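Local coordinates for mbSHANK1 protein (Monosiga brevicollis, PDB 6X23) that binds a GIRK3 peptide through its PDZ domain and may serve as a scaffold for receptors such as ionotropic glutamate receptors, at residues A[10-20]-A[53-64]. Sequence-based numbering, arbitrary orientation.
Sequences EGKMDLIIMRG and QAARAGLQAGDR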
ATOM      1  N   GLU A  10      15.359   6.800   0.800  1.00 40.97           N
ATOM      2  CA  GLU A  10      14.467   5.661   0.677  1.00 34.67           C
ATOM      3  C   GLU A  10      14.891   4.782  -0.480  1.00 30.28           C
ATOM      4  O   GLU A  10      15.570   5.211  -1.408  1.00 41.59           O
ATOM      5  CB  GLU A  10      13.001   6.073   0.510  1.00 34.42           C
ATOM      6  CG  GLU A  10      12.705   7.088  -0.583  1.00 48.42           C
ATOM      7  CD  GLU A  10      11.400   7.847  -0.310  1.00 49.92           C
ATOM      8  OE1 GLU A  10      11.015   7.983   0.870  1.00 49.53           O
ATOM      9  OE2 GLU A  10      10.770   8.317  -1.280  1.00 58.13           O
ATOM     10  N   GLY A  11      14.495   3.526  -0.395  1.00 30.03           N
ATOM     11  CA  GLY A  11      14.686   2.586  -1.473  1.00 26.04           C
ATOM     12  C   GLY A  11      13.340   2.090  -1.941  1.00 23.53           C
ATOM     13  O   GLY A  11      12.383   2.026  -1.172  1.00 27.29           O
ATOM     14  N   LYS A  12      13.271   1.741  -3.210  1.00 23.46           N
ATOM     15  CA  LYS A  12      12.064   1.179  -3.781  1.00 21.76           C
ATOM     16  C   LYS A  12      12.117  -0.345  -3.762  1.00 19.04           C
ATOM     17  O   LYS A  12      13.184  -0.952  -3.849  1.00 17.47           O
ATOM     18  CB  LYS A  12      11.877   1.692  -5.208  1.00 17.97           C
ATOM     19  CG  LYS A  12      11.860   3.220  -5.307  1.00 20.51           C
ATOM     20  CD  LYS A  12      11.413   3.648  -6.676  1.00 22.42           C
ATOM     21  CE  LYS A  12      12.121   4.900  -7.128  1.00 23.42           C
ATOM     22  NZ  LYS A  12      12.127   4.992  -8.635  1.00 29.55           N
ATOM     23  N   MET A  13      10.951  -0.968  -3.629  1.00 16.13           N
ATOM     24  CA  MET A  13      10.900  -2.420  -3.677  1.00 20.54           C
ATOM     25  C   MET A  13       9.583  -2.812  -4.317  1.00 18.14           C
ATOM     26  O   MET A  13       8.595  -2.081  -4.192  1.00 20.93           O
ATOM     27  CB  MET A  13      11.031  -3.044  -2.272  1.00 19.19           C
ATOM     28  CG  MET A  13      12.438  -3.051  -1.683  1.00 18.85           C
ATOM     29  SD  MET A  13      13.567  -4.023  -2.695  1.00 33.67           S
ATOM     30  CE  MET A  13      13.581  -5.653  -1.916  1.00 28.22           C
ATOM     31  N   ASP A  14       9.567  -3.955  -5.017  1.00 14.84           N
ATOM     32  CA  ASP A  14       8.339  -4.491  -5.598  1.00 14.99           C
ATOM     33  C   ASP A  14       7.787  -5.547  -4.655  1.00 14.25           C
ATOM     34  O   ASP A  14       8.540  -6.252  -4.018  1.00 14.55           O
ATOM     35  CB  ASP A  14       8.606  -5.103  -6.959  1.00 14.25           C
ATOM     36  CG  ASP A  14       9.123  -4.081  -7.953  1.00 19.73           C
ATOM     37  OD1 ASP A  14       8.285  -3.392  -8.549  1.00 21.68           O
ATOM     38  OD2 ASP A  14      10.356  -3.941  -8.135  1.00 23.78           O
ATOM     39  N   LEU A  15       6.469  -5.630  -4.534  1.00 20.07           N
ATOM     40  CA  LEU A  15       5.826  -6.594  -3.651  1.00 14.67           C
ATOM     41  C   LEU A  15       4.632  -7.196  -4.377  1.00 18.92           C
ATOM     42  O   LEU A  15       3.974  -6.503  -5.160  1.00 20.12           O
ATOM     43  CB  LEU A  15       5.323  -5.930  -2.367  1.00 14.78           C
ATOM     44  CG  LEU A  15       6.155  -5.639  -1.143  1.00 25.26           C
ATOM     45  CD1 LEU A  15       7.252  -4.722  -1.509  1.00 20.60           C
ATOM     46  CD2 LEU A  15       5.224  -4.966  -0.143  1.00 18.89           C
ATOM     47  N   ILE A  16       4.345  -8.474  -4.102  1.00 23.23           N
ATOM     48  CA  ILE A  16       3.169  -9.176  -4.599  1.00 21.32           C
ATOM     49  C   ILE A  16       2.475  -9.814  -3.415  1.00 22.88           C
ATOM     50  O   ILE A  16       3.116 -10.492  -2.601  1.00 19.70           O
ATOM     51  CB  ILE A  16       3.503 -10.241  -5.660  1.00 27.29           C
ATOM     52  CG1 ILE A  16       4.214  -9.595  -6.852  1.00 30.70           C
ATOM     53  CG2 ILE A  16       2.229 -10.853  -6.193  1.00 22.59           C
ATOM     54  CD1 ILE A  16       4.624 -10.565  -7.930  1.00 38.41           C
ATOM     55  N   ILE A  17       1.173  -9.575  -3.301  1.00 23.25           N
ATOM     56  CA  ILE A  17       0.382  -9.940  -2.133  1.00 23.69           C
ATOM     57  C   ILE A  17      -0.870 -10.662  -2.603  1.00 28.70           C
ATOM     58  O   ILE A  17      -1.619 -10.132  -3.441  1.00 27.41           O
ATOM     59  CB  ILE A  17       0.004  -8.709  -1.290  1.00 20.14           C
ATOM     60  CG1 ILE A  17       1.161  -7.710  -1.235  1.00 22.73           C
ATOM     61  CG2 ILE A  17      -0.353  -9.129   0.108  1.00 21.66           C
ATOM     62  CD1 ILE A  17       0.874  -6.486  -0.368  1.00 20.55           C
ATOM     63  N   MET A  18      -1.096 -11.870  -2.086  1.00 29.59           N
ATOM     64  CA  MET A  18      -2.307 -12.645  -2.318  1.00 30.32           C
ATOM     65  C   MET A  18      -3.372 -12.128  -1.360  1.00 32.80           C
ATOM     66  O   MET A  18      -3.064 -11.804  -0.208  1.00 26.52           O
ATOM     67  CB  MET A  18      -2.065 -14.132  -2.052  1.00 36.03           C
ATOM     68  CG  MET A  18      -0.908 -14.790  -2.824  1.00 44.20           C
ATOM     69  SD  MET A  18      -1.115 -14.952  -4.603  1.00 79.02           S
ATOM     70  CE  MET A  18       0.469 -15.618  -5.141  1.00 57.80           C
ATOM     71  N   ARG A  19      -4.618 -12.055  -1.813  1.00 26.49           N
ATOM     72  CA  ARG A  19      -5.677 -11.577  -0.933  1.00 30.03           C
ATOM     73  C   ARG A  19      -6.015 -12.649   0.089  1.00 30.36           C
ATOM     74  O   ARG A  19      -6.114 -13.827  -0.253  1.00 35.81           O
ATOM     75  CB  ARG A  19      -6.935 -11.196  -1.725  1.00 30.20           C
ATOM     76  CG  ARG A  19      -8.011 -10.569  -0.841  1.00 31.03           C
ATOM     77  CD  ARG A  19      -9.222 -10.117  -1.628  1.00 26.90           C
ATOM     78  NE  ARG A  19      -8.835  -9.282  -2.749  1.00 30.39           N
ATOM     79  CZ  ARG A  19      -9.025  -7.966  -2.807  1.00 32.37           C
ATOM     80  NH1 ARG A  19      -9.612  -7.341  -1.790  1.00 32.63           N
ATOM     81  NH2 ARG A  19      -8.638  -7.277  -3.887  1.00 20.69           N
ATOM     82  N   GLY A  20      -6.178 -12.246   1.345  1.00 34.18           N
ATOM     83  CA  GLY A  20      -6.644 -13.140   2.384  1.00 36.23           C
ATOM     84  C   GLY A  20      -8.157 -13.187   2.411  1.00 42.15           C
ATOM     85  O   GLY A  20      -8.834 -12.784   1.465  1.00 40.64           O
ATOM     86  N   GLN A  53      -1.857 -11.174   5.055  1.00 25.52           N
ATOM     87  CA  GLN A  53      -1.122 -11.476   3.832  1.00 29.10           C
ATOM     88  C   GLN A  53      -0.097 -10.403   3.458  1.00 27.82           C
ATOM     89  O   GLN A  53       0.946 -10.737   2.874  1.00 28.95           O
ATOM     90  CB  GLN A  53      -2.114 -11.676   2.693  1.00 33.27           C
ATOM     91  CG  GLN A  53      -2.878 -12.981   2.778  1.00 32.15           C
ATOM     92  CD  GLN A  53      -1.969 -14.177   2.588  1.00 42.34           C
ATOM     93  OE1 GLN A  53      -0.870 -14.062   2.027  1.00 42.30           O
ATOM     94  NE2 GLN A  53      -2.415 -15.333   3.058  1.00 48.61           N
ATOM     95  N   ALA A  54      -0.367  -9.124   3.752  1.00 25.09           N
ATOM     96  CA  ALA A  54       0.613  -8.082   3.440  1.00 23.46           C
ATOM     97  C   ALA A  54       1.875  -8.268   4.259  1.00 26.41           C
ATOM     98  O   ALA A  54       2.987  -8.254   3.714  1.00 27.44           O
ATOM     99  CB  ALA A  54       0.034  -6.685   3.673  1.00 19.56           C
ATOM    100  N   ALA A  55       1.727  -8.446   5.579  1.00 25.07           N
ATOM    101  CA  ALA A  55       2.886  -8.715   6.424  1.00 19.11           C
ATOM    102  C   ALA A  55       3.668  -9.894   5.888  1.00 21.53           C
ATOM    103  O   ALA A  55       4.907  -9.858   5.852  1.00 20.49           O
ATOM    104  CB  ALA A  55       2.461  -8.990   7.867  1.00 20.39           C
ATOM    105  N   ARG A  56       2.960 -10.940   5.446  1.00 23.99           N
ATOM    106  CA  ARG A  56       3.627 -12.122   4.907  1.00 26.28           C
ATOM    107  C   ARG A  56       4.411 -11.793   3.646  1.00 29.16           C
ATOM    108  O   ARG A  56       5.450 -12.405   3.385  1.00 41.40           O
ATOM    109  CB  ARG A  56       2.621 -13.244   4.636  1.00 32.60           C
ATOM    110  CG  ARG A  56       3.306 -14.597   4.450  1.00 46.95           C
ATOM    111  CD  ARG A  56       2.358 -15.767   4.150  1.00 56.40           C
ATOM    112  NE  ARG A  56       2.346 -16.713   5.273  1.00 78.04           N
ATOM    113  CZ  ARG A  56       2.954 -17.900   5.279  1.00 73.25           C
ATOM    114  NH1 ARG A  56       3.624 -18.304   4.205  1.00 70.25           N
ATOM    115  NH2 ARG A  56       2.897 -18.680   6.360  1.00 58.60           N
ATOM    116  N   ALA A  57       3.944 -10.833   2.852  1.00 21.55           N
ATOM    117  CA  ALA A  57       4.709 -10.443   1.683  1.00 22.31           C
ATOM    118  C   ALA A  57       5.727  -9.361   1.988  1.00 24.09           C
ATOM    119  O   ALA A  57       6.500  -8.980   1.102  1.00 29.92           O
ATOM    120  CB  ALA A  57       3.774  -9.984   0.577  1.00 26.98           C
ATOM    121  N   GLY A  58       5.756  -8.852   3.214  1.00 32.50           N
ATOM    122  CA  GLY A  58       6.804  -7.932   3.607  1.00 26.48           C
ATOM    123  C   GLY A  58       6.461  -6.478   3.463  1.00 19.67           C
ATOM    124  O   GLY A  58       7.366  -5.639   3.441  1.00 23.03           O
ATOM    125  N   LEU A  59       5.189  -6.150   3.323  1.00 16.15           N
ATOM    126  CA  LEU A  59       4.774  -4.766   3.459  1.00 23.22           C
ATOM    127  C   LEU A  59       5.052  -4.326   4.889  1.00 26.44           C
ATOM    128  O   LEU A  59       4.895  -5.111   5.824  1.00 24.93           O
ATOM    129  CB  LEU A  59       3.283  -4.629   3.124  1.00 19.60           C
ATOM    130  CG  LEU A  59       2.870  -3.179   2.936  1.00 24.18           C
ATOM    131  CD1 LEU A  59       3.524  -2.638   1.669  1.00 16.24           C
ATOM    132  CD2 LEU A  59       1.367  -3.032   2.878  1.00 24.01           C
ATOM    133  N   GLN A  60       5.509  -3.093   5.075  1.00 21.01           N
ATOM    134  CA  GLN A  60       5.757  -2.629   6.431  1.00 30.05           C
ATOM    135  C   GLN A  60       5.173  -1.244   6.622  1.00 35.28           C
ATOM    136  O   GLN A  60       5.051  -0.463   5.675  1.00 30.54           O
ATOM    137  CB  GLN A  60       7.247  -2.581   6.780  1.00 24.49           C
ATOM    138  CG  GLN A  60       8.047  -3.714   6.230  1.00 30.53           C
ATOM    139  CD  GLN A  60       9.388  -3.859   6.920  1.00 33.31           C
ATOM    140  OE1 GLN A  60      10.393  -3.315   6.484  1.00 39.71           O
ATOM    141  NE2 GLN A  60       9.398  -4.595   8.015  1.00 45.11           N
ATOM    142  N   ALA A  61       4.860  -0.931   7.877  1.00 34.25           N
ATOM    143  CA  ALA A  61       4.344   0.389   8.201  1.00 37.23           C
ATOM    144  C   ALA A  61       5.317   1.444   7.708  1.00 36.17           C
ATOM    145  O   ALA A  61       6.536   1.274   7.789  1.00 35.18           O
ATOM    146  CB  ALA A  61       4.123   0.521   9.708  1.00 42.99           C
ATOM    147  N   GLY A  62       4.779   2.519   7.147  1.00 32.43           N
ATOM    148  CA  GLY A  62       5.602   3.552   6.597  1.00 33.17           C
ATOM    149  C   GLY A  62       5.899   3.385   5.122  1.00 40.45           C
ATOM    150  O   GLY A  62       6.181   4.380   4.445  1.00 43.64           O
ATOM    151  N   ASP A  63       5.843   2.156   4.601  1.00 34.79           N
ATOM    152  CA  ASP A  63       5.936   1.961   3.161  1.00 29.90           C
ATOM    153  C   ASP A  63       4.970   2.899   2.457  1.00 29.80           C
ATOM    154  O   ASP A  63       3.787   2.958   2.799  1.00 33.08           O
ATOM    155  CB  ASP A  63       5.614   0.514   2.780  1.00 24.40           C
ATOM    156  CG  ASP A  63       6.736  -0.452   3.090  1.00 22.78           C
ATOM    157  OD1 ASP A  63       7.916  -0.058   3.250  1.00 24.38           O
ATOM    158  OD2 ASP A  63       6.426  -1.649   3.155  1.00 28.53           O
ATOM    159  N   ARG A  64       5.480   3.630   1.478  1.00 32.20           N
ATOM    160  CA  ARG A  64       4.699   4.593   0.715  1.00 33.50           C
ATOM    161  C   ARG A  64       4.400   4.024  -0.662  1.00 32.44           C
ATOM    162  O   ARG A  64       5.299   3.518  -1.335  1.00 29.67           O
ATOM    163  CB  ARG A  64       5.441   5.925   0.587  1.00 30.78           C
ATOM    164  CG  ARG A  64       4.760   6.901  -0.350  1.00 39.63           C
ATOM    165  CD  ARG A  64       5.351   8.285  -0.202  1.00 47.38           C
ATOM    166  NE  ARG A  64       6.757   8.328  -0.567  1.00 42.99           N
ATOM    167  CZ  ARG A  64       7.174   8.542  -1.803  1.00 46.12           C
ATOM    168  NH1 ARG A  64       6.282   8.720  -2.766  1.00 39.74           N
ATOM    169  NH2 ARG A  64       8.472   8.580  -2.072  1.00 46.70           N
TER
HETATM  170  O   HOH W   1       0.874 -12.485   0.401  1.00 29.59           O
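Leu15 of edge strand 10-18 points at the loop after the short helix 53-57, while Ile17 sets its flank against the helix, on one flank of the PDZ fold's partly open beta barrel. The strand pairs with strand 91-99; its axis and that of the helix run at 146° to each other and come within 7.5 Å. Leu15 and Leu59 cross at about a right angle, methyl against methyl, with CD2 of Leu15 3.4 Å from CD1 of Leu59, tighter than usual; Leu59 continues inward to Phe26, Val45 and Val48. Ile17 spreads its branches over the helix face made by Gln53, Ala54 and Ala57. Its CG2, anti to the backbone N, lies over the Gln53 carbonyl and the CA of Ala54, CD1 reaches the Ala54 methyl, and CG1 stands 3.9 Å from Ala57 CB. That same Ala57 methyl presses on the Ile16 carbonyl, CB to O 3.3 Å. Gly58, with positive phi, forms a Schellman motif, its N and that of Leu59 bonded back into the last turn.

At the far end of the strand, Glu10 and Arg64 also cross at about a right angle, carboxylate and guanidinium planes 31° apart. OE2 of Glu10 meets the guanidinium at its edge in a salt bridge through NH2 whose modelled length is doubtfully short, while NH1 goes to the Gln41 carbonyl. Beside Gly20, Gln53 sets CB and CG against the Met18 oxygen, CB 3.1 Å from O, and the bend at chi2 (-66°) carries the amide OE1 round to a water. This water accepts from Met18 N at 3.2 Å and donates to both Gln53 O and, at 2.9 Å, Gln53 OE1.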